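Local coordinates for ChrR-like cupin domain-containing protein (Ralstonia eutropha JMP134, PDB 3EBR) that is of unknown function but carries a ChrR-like cupin domain of the RmlC-like cupin superfamily and assembles as four chains, at residues A115-L119 and A129-W133; V31-I36 and S136-Y140; T17-A23 and R139-Y143. One frame throughout, in Å; residues are numbered along the deposited sequence.

Contact 1 (A115-L119 and A129-W133)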
ATOM      1  N   ALA A 115       0.684   9.533  -1.790  1.00 40.26           N
ATOM      2  CA  ALA A 115       1.332   8.691  -0.798  1.00 40.49           C
ATOM      3  C   ALA A 115       2.750   9.218  -0.657  1.00 42.30           C
ATOM      4  O   ALA A 115       3.446   9.294  -1.646  1.00 44.53           O
ATOM      5  CB  ALA A 115       1.353   7.258  -1.251  1.00 36.87           C
ATOM      6  N   GLY A 116       3.168   9.599   0.548  1.00 43.64           N
ATOM      7  CA  GLY A 116       4.520  10.114   0.799  1.00 45.56           C
ATOM      8  C   GLY A 116       4.585  11.630   0.805  1.00 47.98           C
ATOM      9  O   GLY A 116       3.547  12.310   0.733  1.00 50.04           O
ATOM     10  N   GLU A 117       5.812  12.150   0.842  1.00 47.87           N
ATOM     11  CA  GLU A 117       6.059  13.587   0.905  1.00 47.43           C
ATOM     12  C   GLU A 117       6.375  14.199  -0.445  1.00 47.82           C
ATOM     13  O   GLU A 117       6.861  13.508  -1.330  1.00 48.23           O
ATOM     14  CB  GLU A 117       7.232  13.871   1.838  1.00 47.33           C
ATOM     15  CG  GLU A 117       7.101  13.223   3.199  1.00 47.99           C
ATOM     16  CD  GLU A 117       8.113  13.716   4.204  1.00 52.79           C
ATOM     17  OE1 GLU A 117       9.161  14.286   3.823  1.00 57.53           O
ATOM     18  OE2 GLU A 117       7.860  13.507   5.397  1.00 53.01           O
ATOM     19  N   LEU A 118       6.090  15.501  -0.566  1.00 48.73           N
ATOM     20  CA  LEU A 118       6.350  16.326  -1.751  1.00 48.66           C
ATOM     21  C   LEU A 118       7.496  17.266  -1.374  1.00 47.02           C
ATOM     22  O   LEU A 118       7.282  18.188  -0.592  1.00 46.82           O
ATOM     23  CB  LEU A 118       5.113  17.126  -2.172  1.00 48.81           C
ATOM     24  CG  LEU A 118       3.894  16.396  -2.737  1.00 50.96           C
ATOM     25  CD1 LEU A 118       2.712  17.346  -2.858  1.00 53.89           C
ATOM     26  CD2 LEU A 118       4.214  15.793  -4.079  1.00 53.92           C
ATOM     27  N   LEU A 119       8.691  17.021  -1.908  1.00 46.02           N
ATOM     28  CA  LEU A 119       9.887  17.834  -1.652  1.00 45.79           C
ATOM     29  C   LEU A 119      10.014  18.872  -2.770  1.00 44.95           C
ATOM     30  O   LEU A 119      10.381  18.522  -3.884  1.00 45.53           O
ATOM     31  CB  LEU A 119      11.130  16.940  -1.579  1.00 45.66           C
ATOM     32  CG  LEU A 119      11.105  15.792  -0.556  1.00 46.11           C
ATOM     33  CD1 LEU A 119      12.332  14.898  -0.730  1.00 46.27           C
ATOM     34  CD2 LEU A 119      11.011  16.313   0.869  1.00 46.51           C
ATOM     35  N   ALA A 129      11.058  23.399   0.324  1.00 44.26           N
ATOM     36  CA  ALA A 129       9.857  23.127   1.110  1.00 43.89           C
ATOM     37  C   ALA A 129       9.483  21.665   1.024  1.00 43.48           C
ATOM     38  O   ALA A 129       9.823  20.996   0.050  1.00 43.96           O
ATOM     39  CB  ALA A 129       8.703  23.975   0.611  1.00 43.85           C
ATOM     40  N   VAL A 130       8.799  21.184   2.062  1.00 42.85           N
ATOM     41  CA  VAL A 130       8.328  19.811   2.149  1.00 42.15           C
ATOM     42  C   VAL A 130       6.866  19.825   2.569  1.00 41.80           C
ATOM     43  O   VAL A 130       6.516  20.549   3.500  1.00 42.54           O
ATOM     44  CB  VAL A 130       9.107  18.978   3.168  1.00 41.26           C
ATOM     45  CG1 VAL A 130       8.567  17.555   3.189  1.00 40.69           C
ATOM     46  CG2 VAL A 130      10.577  18.965   2.832  1.00 40.41           C
ATOM     47  N   GLU A 131       6.024  19.086   1.845  1.00 40.83           N
ATOM     48  CA  GLU A 131       4.609  18.929   2.173  1.00 40.18           C
ATOM     49  C   GLU A 131       4.374  17.464   2.445  1.00 39.27           C
ATOM     50  O   GLU A 131       4.768  16.614   1.642  1.00 37.25           O
ATOM     51  CB  GLU A 131       3.668  19.431   1.082  1.00 40.49           C
ATOM     52  CG  GLU A 131       3.532  20.936   1.067  1.00 47.41           C
ATOM     53  CD  GLU A 131       2.896  21.471   2.323  1.00 51.15           C
ATOM     54  OE1 GLU A 131       1.833  20.944   2.707  1.00 44.80           O
ATOM     55  OE2 GLU A 131       3.471  22.412   2.919  1.00 53.49           O
ATOM     56  N   ASN A 132       3.725  17.194   3.577  1.00 37.51           N
ATOM     57  CA  ASN A 132       3.431  15.857   4.020  1.00 37.81           C
ATOM     58  C   ASN A 132       2.137  15.860   4.800  1.00 38.95           C
ATOM     59  O   ASN A 132       1.459  16.890   4.844  1.00 39.76           O
ATOM     60  CB  ASN A 132       4.639  15.341   4.820  1.00 38.53           C
ATOM     61  CG  ASN A 132       5.015  16.213   6.007  1.00 37.16           C
ATOM     62  OD1 ASN A 132       4.233  17.011   6.526  1.00 36.90           O
ATOM     63  ND2 ASN A 132       6.246  16.042   6.451  1.00 35.36           N
ATOM     64  N   TRP A 133       1.796  14.728   5.411  1.00 40.01           N
ATOM     65  CA  TRP A 133       0.577  14.631   6.207  1.00 40.18           C
ATOM     66  C   TRP A 133       0.583  15.609   7.398  1.00 40.48           C
ATOM     67  O   TRP A 133      -0.483  16.078   7.790  1.00 40.50           O
ATOM     68  CB  TRP A 133       0.326  13.183   6.703  1.00 40.32           C
ATOM     69  CG  TRP A 133       1.186  12.707   7.819  1.00 37.83           C
ATOM     70  CD1 TRP A 133       2.321  11.964   7.727  1.00 40.58           C
ATOM     71  CD2 TRP A 133       0.963  12.934   9.214  1.00 37.20           C
ATOM     72  NE1 TRP A 133       2.826  11.719   8.979  1.00 39.12           N
ATOM     73  CE2 TRP A 133       2.012  12.303   9.913  1.00 39.25           C
ATOM     74  CE3 TRP A 133      -0.026  13.616   9.942  1.00 38.99           C
ATOM     75  CZ2 TRP A 133       2.110  12.339  11.313  1.00 41.79           C
ATOM     76  CZ3 TRP A 133       0.073  13.664  11.333  1.00 40.06           C
ATOM     77  CH2 TRP A 133       1.130  13.022  12.005  1.00 40.90           C
TER

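Contact 2 (V31-I36 and S136-Y140)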
ATOM      1  N   VAL A  31      -7.127  24.071  -1.741  1.00 42.16           N
ATOM      2  CA  VAL A  31      -7.051  22.648  -1.408  1.00 42.25           C
ATOM      3  C   VAL A  31      -8.224  22.292  -0.495  1.00 43.19           C
ATOM      4  O   VAL A  31      -8.695  23.150   0.243  1.00 44.28           O
ATOM      5  CB  VAL A  31      -5.698  22.291  -0.724  1.00 42.31           C
ATOM      6  CG1 VAL A  31      -5.506  23.083   0.573  1.00 40.55           C
ATOM      7  CG2 VAL A  31      -5.567  20.778  -0.459  1.00 39.59           C
ATOM      8  N   LYS A  32      -8.725  21.060  -0.596  1.00 43.74           N
ATOM      9  CA  LYS A  32      -9.803  20.551   0.256  1.00 44.27           C
ATOM     10  C   LYS A  32      -9.307  19.191   0.746  1.00 43.61           C
ATOM     11  O   LYS A  32      -9.038  18.321  -0.076  1.00 42.48           O
ATOM     12  CB  LYS A  32     -11.134  20.450  -0.496  1.00 44.73           C
ATOM     13  CG  LYS A  32     -12.318  19.896   0.349  1.00 46.70           C
ATOM     14  CD  LYS A  32     -13.636  19.781  -0.410  1.00 45.16           C
ATOM     15  CE  LYS A  32     -14.274  21.125  -0.687  1.00 48.89           C
ATOM     16  NZ  LYS A  32     -15.540  20.993  -1.477  1.00 47.75           N
ATOM     17  N   TYR A  33      -9.181  19.017   2.063  1.00 43.27           N
ATOM     18  CA  TYR A  33      -8.701  17.762   2.660  1.00 43.59           C
ATOM     19  C   TYR A  33      -9.829  16.793   3.025  1.00 43.89           C
ATOM     20  O   TYR A  33     -10.741  17.162   3.770  1.00 43.40           O
ATOM     21  CB  TYR A  33      -7.854  18.046   3.911  1.00 43.69           C
ATOM     22  CG  TYR A  33      -6.589  18.795   3.590  1.00 42.92           C
ATOM     23  CD1 TYR A  33      -5.483  18.116   3.091  1.00 42.20           C
ATOM     24  CD2 TYR A  33      -6.490  20.178   3.774  1.00 40.65           C
ATOM     25  CE1 TYR A  33      -4.314  18.782   2.774  1.00 40.33           C
ATOM     26  CE2 TYR A  33      -5.312  20.854   3.464  1.00 40.12           C
ATOM     27  CZ  TYR A  33      -4.232  20.140   2.966  1.00 42.06           C
ATOM     28  OH  TYR A  33      -3.069  20.759   2.628  1.00 43.88           O
ATOM     29  N   PHE A  34      -9.751  15.570   2.493  1.00 44.16           N
ATOM     30  CA  PHE A  34     -10.711  14.487   2.766  1.00 44.46           C
ATOM     31  C   PHE A  34     -10.147  13.436   3.717  1.00 45.59           C
ATOM     32  O   PHE A  34     -10.890  12.910   4.536  1.00 48.14           O
ATOM     33  CB  PHE A  34     -11.171  13.812   1.473  1.00 44.23           C
ATOM     34  CG  PHE A  34     -12.067  14.673   0.638  1.00 45.18           C
ATOM     35  CD1 PHE A  34     -13.442  14.658   0.842  1.00 45.31           C
ATOM     36  CD2 PHE A  34     -11.547  15.509  -0.333  1.00 46.19           C
ATOM     37  CE1 PHE A  34     -14.285  15.448   0.082  1.00 42.96           C
ATOM     38  CE2 PHE A  34     -12.387  16.309  -1.099  1.00 48.22           C
ATOM     39  CZ  PHE A  34     -13.760  16.276  -0.892  1.00 46.16           C
ATOM     40  N   LYS A  35      -8.865  13.096   3.582  1.00 45.56           N
ATOM     41  CA  LYS A  35      -8.243  12.106   4.440  1.00 45.53           C
ATOM     42  C   LYS A  35      -6.777  12.494   4.607  1.00 44.69           C
ATOM     43  O   LYS A  35      -6.194  13.020   3.679  1.00 42.65           O
ATOM     44  CB  LYS A  35      -8.371  10.722   3.793  1.00 46.41           C
ATOM     45  CG  LYS A  35      -8.505   9.552   4.756  1.00 51.33           C
ATOM     46  CD  LYS A  35      -9.916   9.593   5.369  1.00 59.46           C
ATOM     47  CE  LYS A  35     -10.169   8.515   6.351  1.00 59.37           C
ATOM     48  NZ  LYS A  35     -11.468   8.777   7.045  1.00 64.59           N
ATOM     49  N   ILE A  36      -6.217  12.303   5.801  1.00 44.59           N
ATOM     50  CA  ILE A  36      -4.822  12.615   6.106  1.00 44.15           C
ATOM     51  C   ILE A  36      -4.319  11.465   6.972  1.00 44.98           C
ATOM     52  O   ILE A  36      -4.354  11.555   8.178  1.00 47.63           O
ATOM     53  CB  ILE A  36      -4.660  13.993   6.813  1.00 43.62           C
ATOM     54  CG1 ILE A  36      -5.203  15.148   5.958  1.00 42.17           C
ATOM     55  CG2 ILE A  36      -3.194  14.246   7.140  1.00 44.73           C
ATOM     56  CD1 ILE A  36      -5.017  16.544   6.589  1.00 41.98           C
ATOM     57  N   SER A 136      -0.076  19.062   6.065  1.00 41.44           N
ATOM     58  CA  SER A 136      -1.478  19.006   5.625  1.00 41.06           C
ATOM     59  C   SER A 136      -2.430  19.152   6.817  1.00 41.73           C
ATOM     60  O   SER A 136      -3.421  19.902   6.762  1.00 41.56           O
ATOM     61  CB  SER A 136      -1.765  17.676   4.933  1.00 40.52           C
ATOM     62  OG  SER A 136      -0.980  17.508   3.771  1.00 38.88           O
HETATM   63  N   MSE A 137      -2.120  18.418   7.883  1.00 42.36           N
HETATM   64  CA  MSE A 137      -2.889  18.451   9.116  1.00 43.28           C
HETATM   65  C   MSE A 137      -2.770  19.817   9.798  1.00 43.97           C
HETATM   66  O   MSE A 137      -3.780  20.328  10.288  1.00 44.04           O
HETATM   67  CB  MSE A 137      -2.418  17.331  10.065  1.00 44.05           C
HETATM   68  CG  MSE A 137      -3.209  17.169  11.357  1.00 44.42           C
HETATM   69 SE   MSE A 137      -5.040  16.616  11.032  0.75 44.46          SE
HETATM   70  CE  MSE A 137      -4.702  14.694  10.585  1.00 45.88           C
ATOM     71  N   ASP A 138      -1.550  20.376   9.851  1.00 45.22           N
ATOM     72  CA  ASP A 138      -1.306  21.701  10.448  1.00 46.46           C
ATOM     73  C   ASP A 138      -2.146  22.749   9.747  1.00 45.80           C
ATOM     74  O   ASP A 138      -2.816  23.522  10.413  1.00 46.56           O
ATOM     75  CB  ASP A 138       0.180  22.132  10.399  1.00 48.19           C
ATOM     76  CG  ASP A 138       1.084  21.377  11.396  1.00 53.54           C
ATOM     77  OD1 ASP A 138       0.604  20.576  12.234  1.00 57.72           O
ATOM     78  OD2 ASP A 138       2.311  21.617  11.348  1.00 61.53           O
ATOM     79  N   ARG A 139      -2.128  22.743   8.415  1.00 44.31           N
ATOM     80  CA  ARG A 139      -2.916  23.684   7.614  1.00 43.82           C
ATOM     81  C   ARG A 139      -4.429  23.496   7.851  1.00 43.29           C
ATOM     82  O   ARG A 139      -5.128  24.475   8.091  1.00 42.79           O
ATOM     83  CB  ARG A 139      -2.540  23.545   6.134  1.00 44.32           C
ATOM     84  CG  ARG A 139      -3.318  24.414   5.150  1.00 42.03           C
ATOM     85  CD  ARG A 139      -2.975  24.314   3.674  1.00 43.54           C
ATOM     86  NE  ARG A 139      -1.580  24.595   3.343  1.00 44.12           N
ATOM     87  CZ  ARG A 139      -0.575  23.715   3.373  1.00 44.31           C
ATOM     88  NH1 ARG A 139      -0.738  22.443   3.748  1.00 47.53           N
ATOM     89  NH2 ARG A 139       0.638  24.125   3.038  1.00 50.78           N
ATOM     90  N   TYR A 140      -4.902  22.247   7.807  1.00 44.01           N
ATOM     91  CA  TYR A 140      -6.322  21.928   8.045  1.00 43.80           C
ATOM     92  C   TYR A 140      -6.774  22.407   9.433  1.00 43.61           C
ATOM     93  O   TYR A 140      -7.772  23.118   9.539  1.00 44.53           O
ATOM     94  CB  TYR A 140      -6.598  20.426   7.845  1.00 44.10           C
ATOM     95  CG  TYR A 140      -8.024  20.036   8.180  1.00 45.03           C
ATOM     96  CD1 TYR A 140      -9.072  20.319   7.298  1.00 44.38           C
ATOM     97  CD2 TYR A 140      -8.329  19.387   9.384  1.00 41.44           C
ATOM     98  CE1 TYR A 140     -10.395  19.975   7.611  1.00 45.00           C
ATOM     99  CE2 TYR A 140      -9.645  19.044   9.705  1.00 43.05           C
ATOM    100  CZ  TYR A 140     -10.673  19.333   8.814  1.00 43.72           C
ATOM    101  OH  TYR A 140     -11.973  18.996   9.129  1.00 42.82           O
TER
HETATM  102  O   HOH W   1      -0.591  19.618   2.066  1.00 50.96           O

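Contact 3 (T17-A23 and R139-Y143)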
ATOM      1  N   THR A  17     -15.964  19.689   4.661  1.00 46.74           N
ATOM      2  CA  THR A  17     -14.540  19.930   4.764  1.00 45.28           C
ATOM      3  C   THR A  17     -14.355  21.215   3.922  1.00 44.76           C
ATOM      4  O   THR A  17     -14.787  21.252   2.764  1.00 45.39           O
ATOM      5  CB  THR A  17     -13.704  18.731   4.302  1.00 44.45           C
ATOM      6  OG1 THR A  17     -12.324  19.104   4.328  1.00 46.15           O
ATOM      7  CG2 THR A  17     -14.083  18.274   2.899  1.00 42.91           C
ATOM      8  N   PRO A  18     -13.748  22.277   4.495  1.00 43.90           N
ATOM      9  CA  PRO A  18     -13.656  23.512   3.705  1.00 42.51           C
ATOM     10  C   PRO A  18     -12.561  23.605   2.636  1.00 42.34           C
ATOM     11  O   PRO A  18     -11.523  22.945   2.744  1.00 42.12           O
ATOM     12  CB  PRO A  18     -13.354  24.572   4.782  1.00 42.42           C
ATOM     13  CG  PRO A  18     -12.604  23.867   5.803  1.00 41.83           C
ATOM     14  CD  PRO A  18     -13.129  22.453   5.828  1.00 43.51           C
ATOM     15  N   TRP A  19     -12.848  24.407   1.599  1.00 42.60           N
ATOM     16  CA  TRP A  19     -11.886  24.748   0.565  1.00 40.78           C
ATOM     17  C   TRP A  19     -11.029  25.743   1.299  1.00 39.61           C
ATOM     18  O   TRP A  19     -11.573  26.589   2.010  1.00 38.83           O
ATOM     19  CB  TRP A  19     -12.462  25.433  -0.668  1.00 40.96           C
ATOM     20  CG  TRP A  19     -13.018  24.560  -1.710  1.00 41.33           C
ATOM     21  CD1 TRP A  19     -14.326  24.335  -1.994  1.00 39.83           C
ATOM     22  CD2 TRP A  19     -12.258  23.809  -2.663  1.00 44.09           C
ATOM     23  NE1 TRP A  19     -14.437  23.484  -3.072  1.00 40.83           N
ATOM     24  CE2 TRP A  19     -13.179  23.145  -3.504  1.00 43.78           C
ATOM     25  CE3 TRP A  19     -10.880  23.633  -2.888  1.00 43.34           C
ATOM     26  CZ2 TRP A  19     -12.768  22.293  -4.548  1.00 43.84           C
ATOM     27  CZ3 TRP A  19     -10.467  22.793  -3.928  1.00 42.77           C
ATOM     28  CH2 TRP A  19     -11.413  22.134  -4.749  1.00 43.30           C
HETATM   29  N   MSE A  20      -9.718  25.667   1.134  1.00 40.02           N
HETATM   30  CA  MSE A  20      -8.816  26.586   1.819  1.00 39.84           C
HETATM   31  C   MSE A  20      -7.583  26.898   0.982  1.00 40.84           C
HETATM   32  O   MSE A  20      -7.131  26.034   0.238  1.00 41.32           O
HETATM   33  CB  MSE A  20      -8.409  25.996   3.165  1.00 40.65           C
HETATM   34  CG  MSE A  20      -7.688  24.627   3.108  1.00 37.13           C
HETATM   35 SE   MSE A  20      -7.271  23.918   4.861  0.75 36.16          SE
HETATM   36  CE  MSE A  20      -6.412  25.235   5.365  1.00 42.61           C
ATOM     37  N   PRO A  21      -7.024  28.113   1.125  1.00 41.72           N
ATOM     38  CA  PRO A  21      -5.841  28.471   0.349  1.00 42.66           C
ATOM     39  C   PRO A  21      -4.645  27.657   0.803  1.00 43.70           C
ATOM     40  O   PRO A  21      -4.549  27.319   1.990  1.00 43.38           O
ATOM     41  CB  PRO A  21      -5.637  29.952   0.665  1.00 41.95           C
ATOM     42  CG  PRO A  21      -6.375  30.191   1.902  1.00 43.04           C
ATOM     43  CD  PRO A  21      -7.441  29.204   2.026  1.00 42.80           C
ATOM     44  N   PHE A  22      -3.726  27.378  -0.123  1.00 44.57           N
ATOM     45  CA  PHE A  22      -2.538  26.578   0.158  1.00 44.92           C
ATOM     46  C   PHE A  22      -1.504  27.521   0.831  1.00 44.85           C
ATOM     47  O   PHE A  22      -0.459  27.852   0.261  1.00 45.25           O
ATOM     48  CB  PHE A  22      -2.051  25.897  -1.141  1.00 45.50           C
ATOM     49  CG  PHE A  22      -1.286  24.611  -0.914  1.00 46.00           C
ATOM     50  CD1 PHE A  22       0.048  24.620  -0.531  1.00 46.14           C
ATOM     51  CD2 PHE A  22      -1.913  23.378  -1.113  1.00 47.76           C
ATOM     52  CE1 PHE A  22       0.743  23.420  -0.325  1.00 46.90           C
ATOM     53  CE2 PHE A  22      -1.229  22.180  -0.921  1.00 48.48           C
ATOM     54  CZ  PHE A  22       0.103  22.202  -0.521  1.00 45.95           C
ATOM     55  N   ALA A  23      -1.813  27.919   2.072  1.00 44.47           N
ATOM     56  CA  ALA A  23      -1.017  28.857   2.856  1.00 44.01           C
ATOM     57  C   ALA A  23       0.195  28.173   3.477  1.00 45.37           C
ATOM     58  O   ALA A  23       0.105  27.001   3.832  1.00 46.27           O
ATOM     59  CB  ALA A  23      -1.869  29.473   3.948  1.00 42.46           C
ATOM     60  N   ARG A 139      -2.128  22.743   8.415  1.00 44.31           N
ATOM     61  CA  ARG A 139      -2.916  23.684   7.614  1.00 43.82           C
ATOM     62  C   ARG A 139      -4.429  23.496   7.851  1.00 43.29           C
ATOM     63  O   ARG A 139      -5.128  24.475   8.091  1.00 42.79           O
ATOM     64  CB  ARG A 139      -2.540  23.545   6.134  1.00 44.32           C
ATOM     65  CG  ARG A 139      -3.318  24.414   5.150  1.00 42.03           C
ATOM     66  CD  ARG A 139      -2.975  24.314   3.674  1.00 43.54           C
ATOM     67  NE  ARG A 139      -1.580  24.595   3.343  1.00 44.12           N
ATOM     68  CZ  ARG A 139      -0.575  23.715   3.373  1.00 44.31           C
ATOM     69  NH1 ARG A 139      -0.738  22.443   3.748  1.00 47.53           N
ATOM     70  NH2 ARG A 139       0.638  24.125   3.038  1.00 50.78           N
ATOM     71  N   TYR A 140      -4.902  22.247   7.807  1.00 44.01           N
ATOM     72  CA  TYR A 140      -6.322  21.928   8.045  1.00 43.80           C
ATOM     73  C   TYR A 140      -6.774  22.407   9.433  1.00 43.61           C
ATOM     74  O   TYR A 140      -7.772  23.118   9.539  1.00 44.53           O
ATOM     75  CB  TYR A 140      -6.598  20.426   7.845  1.00 44.10           C
ATOM     76  CG  TYR A 140      -8.024  20.036   8.180  1.00 45.03           C
ATOM     77  CD1 TYR A 140      -9.072  20.319   7.298  1.00 44.38           C
ATOM     78  CD2 TYR A 140      -8.329  19.387   9.384  1.00 41.44           C
ATOM     79  CE1 TYR A 140     -10.395  19.975   7.611  1.00 45.00           C
ATOM     80  CE2 TYR A 140      -9.645  19.044   9.705  1.00 43.05           C
ATOM     81  CZ  TYR A 140     -10.673  19.333   8.814  1.00 43.72           C
ATOM     82  OH  TYR A 140     -11.973  18.996   9.129  1.00 42.82           O
ATOM     83  N   LEU A 141      -6.015  22.056  10.469  1.00 43.21           N
ATOM     84  CA  LEU A 141      -6.321  22.479  11.847  1.00 42.94           C
ATOM     85  C   LEU A 141      -6.122  23.995  12.075  1.00 43.55           C
ATOM     86  O   LEU A 141      -6.873  24.570  12.861  1.00 45.70           O
ATOM     87  CB  LEU A 141      -5.514  21.659  12.869  1.00 42.81           C
ATOM     88  CG  LEU A 141      -5.783  20.146  12.944  1.00 38.52           C
ATOM     89  CD1 LEU A 141      -4.769  19.481  13.858  1.00 29.27           C
ATOM     90  CD2 LEU A 141      -7.205  19.843  13.405  1.00 35.02           C
ATOM     91  N   ASN A 142      -5.126  24.626  11.432  1.00 44.55           N
ATOM     92  CA  ASN A 142      -4.898  26.096  11.560  1.00 45.97           C
ATOM     93  C   ASN A 142      -6.047  26.928  10.958  1.00 45.55           C
ATOM     94  O   ASN A 142      -6.421  27.948  11.535  1.00 45.42           O
ATOM     95  CB  ASN A 142      -3.550  26.566  10.952  1.00 47.18           C
ATOM     96  CG  ASN A 142      -2.310  26.152  11.780  1.00 51.05           C
ATOM     97  OD1 ASN A 142      -2.374  25.934  12.992  1.00 55.89           O
ATOM     98  ND2 ASN A 142      -1.170  26.058  11.100  1.00 54.65           N
ATOM     99  N   TYR A 143      -6.574  26.503   9.804  1.00 45.28           N
ATOM    100  CA  TYR A 143      -7.714  27.179   9.147  1.00 45.80           C
ATOM    101  C   TYR A 143      -8.979  27.012   9.966  1.00 47.01           C
ATOM    102  O   TYR A 143      -9.748  27.968  10.100  1.00 48.12           O
ATOM    103  CB  TYR A 143      -7.929  26.637   7.738  1.00 45.79           C
ATOM    104  CG  TYR A 143      -9.116  27.166   6.941  1.00 45.19           C
ATOM    105  CD1 TYR A 143     -10.399  26.619   7.091  1.00 47.06           C
ATOM    106  CD2 TYR A 143      -8.949  28.166   5.984  1.00 47.42           C
ATOM    107  CE1 TYR A 143     -11.489  27.099   6.353  1.00 47.00           C
ATOM    108  CE2 TYR A 143     -10.035  28.649   5.235  1.00 47.77           C
ATOM    109  CZ  TYR A 143     -11.299  28.112   5.429  1.00 47.13           C
ATOM    110  OH  TYR A 143     -12.363  28.583   4.696  1.00 47.15           O
TER

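Contact 1 (A115-L119 and A129-W133)
Leu118 and Glu131 face each other as an antiparallel hydrogen-bonded pair, and their backbones are tied twice: Leu118 N gives to Glu131 O at 2.8 Å, and Glu131 N gives back to Leu118 O at 2.9 Å. The next rung, Leu119 with Val130, is a non-hydrogen-bonded pair. Weaker CA-H...O contacts fill in between the strands, for example from Val130 CA to Leu118 O at 3.4 Å.

The apolar part lies on the face that carries Leu119 and Val130. Their side chains run side by side in the same direction, and Leu119 turns its CD2 methyl against both methyls of Val130. On that face, too, Leu119 meets Leu119 of the second subunit. Leu118 and Glu131 project from the other face, where Leu118 packs on His58 and His60 and Glu131 bends off toward the helix, its OE1 taking Thr135 OG1 and a salt bridge from Arg139.

The polar side-chain contact sits just past the paired residues. Asn132 ND2 donates to Glu117 OE2 at 3.2 Å with a nearly straight N-H...O angle of 163°. The amide offers the hydrogen close to its own plane but meets the carboxylate from above, the two planes being 63° apart. Glu117 CG, anti to its carbonyl carbon (chi1 -52°), runs alongside Asn132 CB. The same OE2 also binds Ser93 and His59 of the second subunit, so this buried oxygen is gripped three times and ties this end of the hairpin to the second subunit.

Asn132 is the N-cap of the helix that follows, its side chain capping a backbone N. The arrangement is a beta hairpin, strands 118-121 and 127-131, with 127-131 the outermost strand, within this chain, of one antiparallel sheet of the cupin fold.

Contact 2 (V31-I36 and S136-Y140)
Tyr33 lies with its ring against a helix backbone: Ser136 O stands 3.8 Å above one face, near the rim, while Val31 CG2 backs the opposite face. That carbonyl still accepts the helical bond from Tyr140 N. Strand 31-33 and the helix segment cross almost squarely, at 99°, with their axes 9.9 Å apart at closest approach.

A classic beta bulge at Phe34 and Lys35, both facing Ile44, turns the chain so that Ile36 as well as Tyr33 points at the helix. Ile36 rests its CD1 on the backbone between Ser136 and Met137, and its CG2 meets the selenomethionine methyl CE of Met137 at 3.8 Å. Two bends in the Met137 chain bring that methyl round from a side chain that starts out away from the strand. Arg139 CD sits at the edge of the Tyr33 ring, and NH1 comes 3.1 Å from Tyr33 OH, though the guanidinium is chiefly held by Ala23 O, from NE, and by the salt bridge of NH1 to Glu131.

In the plane of that ring, a water lies 2.8 Å from Tyr33 OH and donates to Ser136 OG at 2.7 Å. Ser136 OG is also bonded to Asn132 O. The buried phenol thus has a polar partner, and the water joins strand to helix within a buried interface that mixes apolar and polar groups.

Contact 3 (T17-A23 and R139-Y143)
The extended stretch 17-23 runs across the side of the helix, with Met20 CA 7.4 Å from Tyr143 CA, and ends in an inverse gamma turn centred on Phe22. It includes strand 20-21, one of the two outermost strands, within this chain, of a sheet of the cupin fold against which helix 133-146 packs.

Met20, a selenomethionine, points at the helix and slides past Tyr143 in the opposite direction. Its CB lies over the face of the tyrosine ring in a CH-pi contact, 3.9 Å from the centroid. The SE atom makes an oblique Met-aromatic contact with the same ring. Pro18 straddles two aromatics: CG touches Tyr143 CE1 at 3.5 Å, and CD meets Tyr140 CE1 at 4.1 Å.

At the gamma turn Arg139 is held in two ways. A bend at chi3 (-57°) in an otherwise extended chain brings the guanidinium over Phe22, its CZ 4.1 Å from the ring centroid in a cation-pi contact, with the two planes 31° apart. The group also reaches the carbonyl just beyond. Arg139 NH2 makes a weak bond to Ala23 O, and Arg139 NE donates to that oxygen at 3.0 Å, lying in the carbonyl plane on a lone pair.

How the contacts relate
Contacts 2 and 3 lie on one side of the chain's centre, their own centres about 7 Å apart, and share Arg139 and Tyr140 of helix 133-146. Neighbouring strands 20-21 and 30-37 supply their other halves; probable hydrogen bonds join the segments, Val31 N to Met20 O at 2.8 Å and Thr17 OG1 to Tyr33 O at 2.6 Å. Contact 1, its centre about 12 Å from that of contact 2 and 16 Å from that of contact 3, feeds its second strand directly into this helix; Glu131 OE1 then bridges to Arg139 NH1 at 3.2 Å. Bound di(hydroxyethyl)ether, probably from crystallisation, comes within about 4 Å of the side chains of Leu118, Ser136 and Phe22, which may mark a pocket.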